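PDB 4OVS: TRAP dicarboxylate transporter, DctP subunit from Sulfurospirillum deleyianum, which probably serves as the periplasmic solute-binding subunit of a TRAP transporter, capturing succinate and perhaps related dicarboxylates for uptake. Local coordinates for residues G122-I127 and I325-A330; D130-K135 and G235-M240. All coordinates share one frame; numbering follows the deposited sequence.

Interaction 1 (G122-I127 and I325-A330)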
ATOM      1  N   GLY A 122      -9.516  -0.384  15.380  1.00 32.79           N
ATOM      2  CA  GLY A 122     -10.210  -1.182  16.364  1.00 38.99           C
ATOM      3  C   GLY A 122      -9.351  -2.356  16.790  1.00 37.75           C
ATOM      4  O   GLY A 122      -8.122  -2.328  16.661  1.00 35.22           O
ATOM      5  N   GLU A 123      -9.999  -3.403  17.273  1.00 41.44           N
ATOM      6  CA  GLU A 123      -9.311  -4.533  17.906  1.00 42.77           C
ATOM      7  C   GLU A 123      -8.283  -5.249  17.006  1.00 36.37           C
ATOM      8  O   GLU A 123      -7.159  -5.515  17.428  1.00 33.03           O
ATOM      9  CB  GLU A 123     -10.363  -5.526  18.382  1.00 48.41           C
ATOM     10  CG  GLU A 123      -9.816  -6.794  19.010  1.00 56.45           C
ATOM     11  CD  GLU A 123     -10.922  -7.782  19.406  1.00 58.53           C
ATOM     12  OE1 GLU A 123     -12.117  -7.481  19.167  1.00 58.47           O
ATOM     13  OE2 GLU A 123     -10.588  -8.853  19.960  1.00 58.11           O
ATOM     14  N   VAL A 124      -8.672  -5.569  15.774  1.00 37.37           N
ATOM     15  CA  VAL A 124      -7.783  -6.289  14.854  1.00 35.78           C
ATOM     16  C   VAL A 124      -6.591  -5.433  14.469  1.00 37.13           C
ATOM     17  O   VAL A 124      -5.445  -5.891  14.511  1.00 37.06           O
ATOM     18  CB  VAL A 124      -8.538  -6.762  13.612  1.00 37.20           C
ATOM     19  CG1 VAL A 124      -7.596  -7.241  12.553  1.00 41.12           C
ATOM     20  CG2 VAL A 124      -9.506  -7.868  13.988  1.00 40.69           C
ATOM     21  N   GLY A 125      -6.852  -4.185  14.097  1.00 32.05           N
ATOM     22  CA  GLY A 125      -5.764  -3.262  13.856  1.00 31.15           C
ATOM     23  C   GLY A 125      -4.731  -3.313  14.970  1.00 33.01           C
ATOM     24  O   GLY A 125      -3.536  -3.329  14.707  1.00 28.78           O
ATOM     25  N   GLN A 126      -5.182  -3.338  16.225  1.00 28.93           N
ATOM     26  CA  GLN A 126      -4.236  -3.274  17.350  1.00 31.64           C
ATOM     27  C   GLN A 126      -3.455  -4.572  17.503  1.00 27.07           C
ATOM     28  O   GLN A 126      -2.270  -4.551  17.812  1.00 29.13           O
ATOM     29  CB  GLN A 126      -4.951  -2.942  18.657  1.00 32.09           C
ATOM     30  CG  GLN A 126      -4.001  -2.712  19.817  1.00 31.71           C
ATOM     31  CD  GLN A 126      -3.143  -1.482  19.620  1.00 31.60           C
ATOM     32  OE1 GLN A 126      -3.647  -0.372  19.440  1.00 35.41           O
ATOM     33  NE2 GLN A 126      -1.835  -1.680  19.603  1.00 36.22           N
ATOM     34  N   ILE A 127      -4.119  -5.697  17.264  1.00 27.91           N
ATOM     35  CA  ILE A 127      -3.458  -6.993  17.340  1.00 28.99           C
ATOM     36  C   ILE A 127      -2.298  -7.048  16.358  1.00 33.55           C
ATOM     37  O   ILE A 127      -1.224  -7.532  16.697  1.00 31.39           O
ATOM     38  CB  ILE A 127      -4.422  -8.119  17.033  1.00 30.67           C
ATOM     39  CG1 ILE A 127      -5.237  -8.470  18.276  1.00 38.19           C
ATOM     40  CG2 ILE A 127      -3.658  -9.361  16.566  1.00 36.22           C
ATOM     41  CD1 ILE A 127      -6.554  -9.196  17.961  1.00 39.08           C
ATOM     42  N   ILE A 325      -9.696 -13.977  10.483  1.00 44.74           N
ATOM     43  CA  ILE A 325     -10.408 -13.628   9.237  1.00 40.12           C
ATOM     44  C   ILE A 325     -11.899 -13.424   9.541  1.00 44.70           C
ATOM     45  O   ILE A 325     -12.539 -12.553   8.984  1.00 45.92           O
ATOM     46  CB  ILE A 325     -10.293 -14.757   8.176  1.00 42.70           C
ATOM     47  CG1 ILE A 325      -8.873 -14.867   7.623  1.00 41.66           C
ATOM     48  CG2 ILE A 325     -11.221 -14.494   7.016  1.00 40.89           C
ATOM     49  CD1 ILE A 325      -8.632 -16.145   6.837  1.00 42.63           C
ATOM     50  N   LYS A 326     -12.441 -14.234  10.451  1.00 45.16           N
ATOM     51  CA  LYS A 326     -13.865 -14.160  10.793  1.00 48.61           C
ATOM     52  C   LYS A 326     -14.201 -12.910  11.595  1.00 45.34           C
ATOM     53  O   LYS A 326     -15.251 -12.302  11.394  1.00 43.37           O
ATOM     54  CB  LYS A 326     -14.329 -15.428  11.541  1.00 49.82           C
ATOM     55  CG  LYS A 326     -14.662 -16.591  10.603  1.00 52.15           C
ATOM     56  CD  LYS A 326     -15.144 -17.846  11.330  1.00 57.66           C
ATOM     57  CE  LYS A 326     -15.011 -19.088  10.431  1.00 61.05           C
ATOM     58  NZ  LYS A 326     -15.527 -18.895   9.018  1.00 61.32           N
ATOM     59  N   LYS A 327     -13.309 -12.525  12.496  1.00 43.07           N
ATOM     60  CA  LYS A 327     -13.454 -11.267  13.213  1.00 43.02           C
ATOM     61  C   LYS A 327     -13.588 -10.107  12.243  1.00 41.71           C
ATOM     62  O   LYS A 327     -14.443  -9.247  12.418  1.00 39.13           O
ATOM     63  CB  LYS A 327     -12.239 -11.017  14.089  1.00 49.07           C
ATOM     64  CG  LYS A 327     -12.578 -10.748  15.547  1.00 51.31           C
ATOM     65  CD  LYS A 327     -11.340 -10.433  16.379  1.00 47.86           C
ATOM     66  CE  LYS A 327     -10.475 -11.656  16.562  1.00 55.95           C
ATOM     67  NZ  LYS A 327     -10.177 -11.904  18.021  1.00 57.80           N
ATOM     68  N   VAL A 328     -12.719 -10.071  11.232  1.00 40.91           N
ATOM     69  CA  VAL A 328     -12.798  -9.021  10.222  1.00 39.59           C
ATOM     70  C   VAL A 328     -14.111  -9.098   9.486  1.00 38.59           C
ATOM     71  O   VAL A 328     -14.764  -8.087   9.296  1.00 38.22           O
ATOM     72  CB  VAL A 328     -11.688  -9.095   9.184  1.00 39.43           C
ATOM     73  CG1 VAL A 328     -11.963  -8.067   8.089  1.00 38.87           C
ATOM     74  CG2 VAL A 328     -10.353  -8.819   9.828  1.00 37.29           C
ATOM     75  N   GLN A 329     -14.525 -10.291   9.084  1.00 43.57           N
ATOM     76  CA  GLN A 329     -15.773 -10.408   8.327  1.00 42.08           C
ATOM     77  C   GLN A 329     -16.979  -9.987   9.154  1.00 45.26           C
ATOM     78  O   GLN A 329     -17.965  -9.524   8.609  1.00 46.34           O
ATOM     79  CB  GLN A 329     -15.948 -11.824   7.811  1.00 47.27           C
ATOM     80  CG  GLN A 329     -14.911 -12.167   6.746  1.00 52.23           C
ATOM     81  CD  GLN A 329     -14.995 -13.608   6.295  1.00 50.70           C
ATOM     82  OE1 GLN A 329     -14.813 -14.535   7.087  1.00 45.53           O
ATOM     83  NE2 GLN A 329     -15.275 -13.804   5.019  1.00 51.39           N
ATOM     84  N   ALA A 330     -16.873 -10.106  10.474  1.00 47.71           N
ATOM     85  CA  ALA A 330     -17.987  -9.793  11.366  1.00 47.86           C
ATOM     86  C   ALA A 330     -18.133  -8.306  11.708  1.00 48.04           C
ATOM     87  O   ALA A 330     -19.143  -7.907  12.296  1.00 45.52           O
ATOM     88  CB  ALA A 330     -17.875 -10.621  12.666  1.00 45.70           C
TER

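Interaction 2 (D130-K135 and G235-M240)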
ATOM      1  N   ASP A 130       0.626  -4.831  17.362  1.00 36.88           N
ATOM      2  CA  ASP A 130       1.363  -5.386  18.489  1.00 36.88           C
ATOM      3  C   ASP A 130       2.376  -6.424  18.009  1.00 35.78           C
ATOM      4  O   ASP A 130       3.481  -6.547  18.547  1.00 30.68           O
ATOM      5  CB  ASP A 130       0.408  -5.982  19.530  1.00 32.82           C
ATOM      6  CG  ASP A 130      -0.337  -4.911  20.328  1.00 37.57           C
ATOM      7  OD1 ASP A 130      -0.040  -3.693  20.192  1.00 34.59           O
ATOM      8  OD2 ASP A 130      -1.217  -5.299  21.132  1.00 45.42           O
ATOM      9  N   LYS A 131       2.001  -7.157  16.979  1.00 35.69           N
ATOM     10  CA  LYS A 131       2.888  -8.162  16.390  1.00 39.39           C
ATOM     11  C   LYS A 131       4.120  -7.538  15.737  1.00 37.07           C
ATOM     12  O   LYS A 131       5.212  -8.070  15.812  1.00 35.60           O
ATOM     13  CB  LYS A 131       2.118  -9.001  15.368  1.00 39.12           C
ATOM     14  CG  LYS A 131       1.016  -9.838  16.017  1.00 40.68           C
ATOM     15  CD  LYS A 131       0.363 -10.809  15.038  1.00 38.46           C
ATOM     16  CE  LYS A 131      -0.699 -11.649  15.712  1.00 40.06           C
ATOM     17  NZ  LYS A 131      -0.093 -12.855  16.302  1.00 42.41           N
ATOM     18  N   VAL A 132       3.917  -6.413  15.076  1.00 30.05           N
ATOM     19  CA  VAL A 132       4.999  -5.693  14.420  1.00 34.21           C
ATOM     20  C   VAL A 132       5.905  -5.126  15.496  1.00 29.85           C
ATOM     21  O   VAL A 132       7.125  -5.164  15.386  1.00 28.36           O
ATOM     22  CB  VAL A 132       4.424  -4.557  13.551  1.00 33.51           C
ATOM     23  CG1 VAL A 132       5.535  -3.660  12.979  1.00 35.71           C
ATOM     24  CG2 VAL A 132       3.560  -5.162  12.441  1.00 30.06           C
ATOM     25  N   SER A 133       5.299  -4.608  16.550  1.00 38.51           N
ATOM     26  CA  SER A 133       6.076  -4.109  17.662  1.00 45.10           C
ATOM     27  C   SER A 133       7.009  -5.183  18.236  1.00 44.37           C
ATOM     28  O   SER A 133       8.106  -4.867  18.664  1.00 41.07           O
ATOM     29  CB  SER A 133       5.151  -3.565  18.748  1.00 47.11           C
ATOM     30  OG  SER A 133       4.407  -2.477  18.221  1.00 49.20           O
ATOM     31  N   LYS A 134       6.586  -6.441  18.244  1.00 41.74           N
ATOM     32  CA  LYS A 134       7.427  -7.491  18.831  1.00 44.55           C
ATOM     33  C   LYS A 134       8.617  -7.865  17.955  1.00 44.04           C
ATOM     34  O   LYS A 134       9.605  -8.364  18.466  1.00 39.67           O
ATOM     35  CB  LYS A 134       6.631  -8.766  19.119  1.00 44.35           C
ATOM     36  CG  LYS A 134       5.572  -8.625  20.174  1.00 46.95           C
ATOM     37  CD  LYS A 134       4.918  -9.967  20.439  1.00 53.74           C
ATOM     38  CE  LYS A 134       4.453 -10.634  19.143  1.00 57.71           C
ATOM     39  NZ  LYS A 134       3.431 -11.718  19.359  1.00 61.07           N
ATOM     40  N   LYS A 135       8.510  -7.651  16.640  1.00 36.48           N
ATOM     41  CA  LYS A 135       9.601  -7.974  15.729  1.00 38.79           C
ATOM     42  C   LYS A 135      10.604  -6.825  15.602  1.00 39.47           C
ATOM     43  O   LYS A 135      11.374  -6.780  14.655  1.00 46.40           O
ATOM     44  CB  LYS A 135       9.058  -8.292  14.338  1.00 42.89           C
ATOM     45  CG  LYS A 135       7.951  -9.328  14.305  1.00 48.15           C
ATOM     46  CD  LYS A 135       8.396 -10.671  14.825  1.00 48.62           C
ATOM     47  CE  LYS A 135       9.583 -11.178  14.044  1.00 49.13           C
ATOM     48  NZ  LYS A 135       9.941 -12.553  14.455  1.00 54.35           N
ATOM     49  N   GLY A 235      -2.966  -0.497   1.929  1.00 27.11           N
ATOM     50  CA  GLY A 235      -2.751   0.521   2.949  1.00 23.81           C
ATOM     51  C   GLY A 235      -1.389   0.341   3.616  1.00 23.23           C
ATOM     52  O   GLY A 235      -0.703  -0.631   3.344  1.00 20.51           O
ATOM     53  N   TYR A 236      -1.055   1.248   4.533  1.00 21.64           N
ATOM     54  CA  TYR A 236       0.276   1.333   5.115  1.00 23.35           C
ATOM     55  C   TYR A 236       0.245   1.355   6.664  1.00 21.75           C
ATOM     56  O   TYR A 236      -0.724   1.789   7.270  1.00 18.84           O
ATOM     57  CB  TYR A 236       0.911   2.632   4.645  1.00 20.09           C
ATOM     58  CG  TYR A 236       0.771   2.945   3.164  1.00 25.32           C
ATOM     59  CD1 TYR A 236       1.562   2.286   2.234  1.00 23.22           C
ATOM     60  CD2 TYR A 236      -0.125   3.915   2.693  1.00 19.09           C
ATOM     61  CE1 TYR A 236       1.477   2.545   0.873  1.00 20.06           C
ATOM     62  CE2 TYR A 236      -0.206   4.200   1.306  1.00 17.80           C
ATOM     63  CZ  TYR A 236       0.614   3.514   0.419  1.00 20.79           C
ATOM     64  OH  TYR A 236       0.562   3.705  -0.934  1.00 19.29           O
ATOM     65  N   LEU A 237       1.323   0.891   7.286  1.00 20.82           N
ATOM     66  CA  LEU A 237       1.532   1.047   8.721  1.00 19.49           C
ATOM     67  C   LEU A 237       2.811   1.850   8.869  1.00 23.80           C
ATOM     68  O   LEU A 237       3.867   1.474   8.346  1.00 25.85           O
ATOM     69  CB  LEU A 237       1.647  -0.282   9.427  1.00 26.78           C
ATOM     70  CG  LEU A 237       2.067  -0.131  10.905  1.00 29.37           C
ATOM     71  CD1 LEU A 237       1.014   0.582  11.725  1.00 24.51           C
ATOM     72  CD2 LEU A 237       2.374  -1.463  11.495  1.00 30.31           C
ATOM     73  N   VAL A 238       2.705   3.002   9.496  1.00 22.07           N
ATOM     74  CA  VAL A 238       3.883   3.839   9.752  1.00 20.86           C
ATOM     75  C   VAL A 238       4.689   3.155  10.834  1.00 26.48           C
ATOM     76  O   VAL A 238       4.140   2.765  11.888  1.00 23.02           O
ATOM     77  CB  VAL A 238       3.465   5.257  10.195  1.00 23.95           C
ATOM     78  CG1 VAL A 238       4.665   6.156  10.504  1.00 24.15           C
ATOM     79  CG2 VAL A 238       2.604   5.906   9.140  1.00 25.53           C
ATOM     80  N   ILE A 239       5.977   2.975  10.551  1.00 22.27           N
ATOM     81  CA  ILE A 239       6.915   2.442  11.519  1.00 25.25           C
ATOM     82  C   ILE A 239       8.174   3.267  11.695  1.00 25.85           C
ATOM     83  O   ILE A 239       8.597   3.988  10.796  1.00 23.11           O
ATOM     84  CB  ILE A 239       7.380   1.035  11.192  1.00 24.22           C
ATOM     85  CG1 ILE A 239       7.934   0.993   9.765  1.00 23.77           C
ATOM     86  CG2 ILE A 239       6.238   0.041  11.388  1.00 22.20           C
ATOM     87  CD1 ILE A 239       8.657  -0.271   9.495  1.00 27.35           C
HETATM   88  N   MSE A 240       8.784   3.125  12.867  1.00 23.02           N
HETATM   89  CA  MSE A 240      10.031   3.803  13.148  1.00 23.72           C
HETATM   90  C   MSE A 240      11.115   2.816  13.547  1.00 31.14           C
HETATM   91  O   MSE A 240      10.839   1.697  13.974  1.00 30.34           O
HETATM   92  CB  MSE A 240       9.868   4.862  14.235  1.00 24.26           C
HETATM   93  CG  MSE A 240       8.803   5.865  14.037  1.00 31.19           C
HETATM   94 SE   MSE A 240       9.051   7.481  15.161  1.00 42.23          SE
HETATM   95  CE  MSE A 240       8.509   6.750  16.916  1.00 29.32           C
TER

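Interaction 1 (G122-I127 and I325-A330)
V124 and E123 meet K327 and V328 through a small patch of side chains, with no hydrogen bond passing between the two helical segments. The apolar part is centred on V124, whose two methyls are split between two partners: CG2 of V124 rests 4.0 Å from CD of K327, and CG1 of V124 lies 4.2 Å from CG2 of V328. The valines meet at about a right angle, each offering one methyl. Farther out, E123 and K327 form a long salt bridge, OE2 of E123 to NZ of K327 at 3.6 Å, a separation that points to loose electrostatic pairing. The E123 chain is fully extended (chi2 -177°), which carries its carboxylate out to the lysine, whereas K327 lays CB and CD against CG2 of V124, and beyond CD its chain bends (chi3 -70°, with a further bend at chi4), placing NZ by the acid. One lysine thus serves both the greasy and the charged part of the patch. The short helix axes approach to 10.8 Å and run roughly antiparallel, at 146°. Around the buried valines, L103 from a loop touches both V124 and V328, I109 adds to V328, and L324 packs on V124. The arrangement is plain helix-helix packing, partly buried and away from the succinate site, joining the start of helix 123-134 to the C-terminal helix 317-330 of this solute-binding fold.

Interaction 2 (D130-K135 and G235-M240)
Segment 130-135 holds the last part of helix 123-134, and segment 235-240 is a strand; their backbones stay well apart, the nearest CA atoms being those of V132 and I239 at 8.8 Å. Side chains alone bridge this distance. Within 130-135, V132 alone touches segment 235-240, and it meets L237 and I239, two positions apart, as expected when alternate strand residues face the same side. V132 and L237 reach toward each other tip to tip: CD2 of L237 lies 4.0 Å from CG2 of V132 and 4.1 Å from CG1 of V132, so this methyl sits almost evenly against the valine's fork. On I239 it is the branch methyl that makes contact, CG2 standing 4.1 Å from CG1 of V132, and the two side chains cross at about a right angle. The chi1 of I239 (54°) sets CG1 between the backbone N and the carbonyl carbon, while CG2 is turned to the helix. All three residues are buried, and their contact is purely apolar. Y236, between G235 and L237, points to the other side of the strand, where its OH hydrogen-bonds a bound succinate. Around the contact, F94 and M101 from loops pack on V132, M76 and L79 of helix 75-81 pack on I239, and strand 233-241 is flanked in its sheet by antiparallel strands 86-87 and 137-152.

In the fold
Helix 123-134 takes part in both contacts, its first turn in interaction 1 and its last in interaction 2, so it packs against the C-terminal helix and the mixed sheet at points whose centres lie 16 Å apart. Interaction 2 is nested in sequence within the span closed by interaction 1. Their chemistry follows depth: 122-127 with 325-330 is partly buried, about 19 Å from the chain centre, and combines apolar contact with a charged pair; 130-135 with 235-240 is wholly buried, about 14 Å from that centre, and entirely aliphatic. Interaction 2 alone includes a strand bearing a succinate-binding residue.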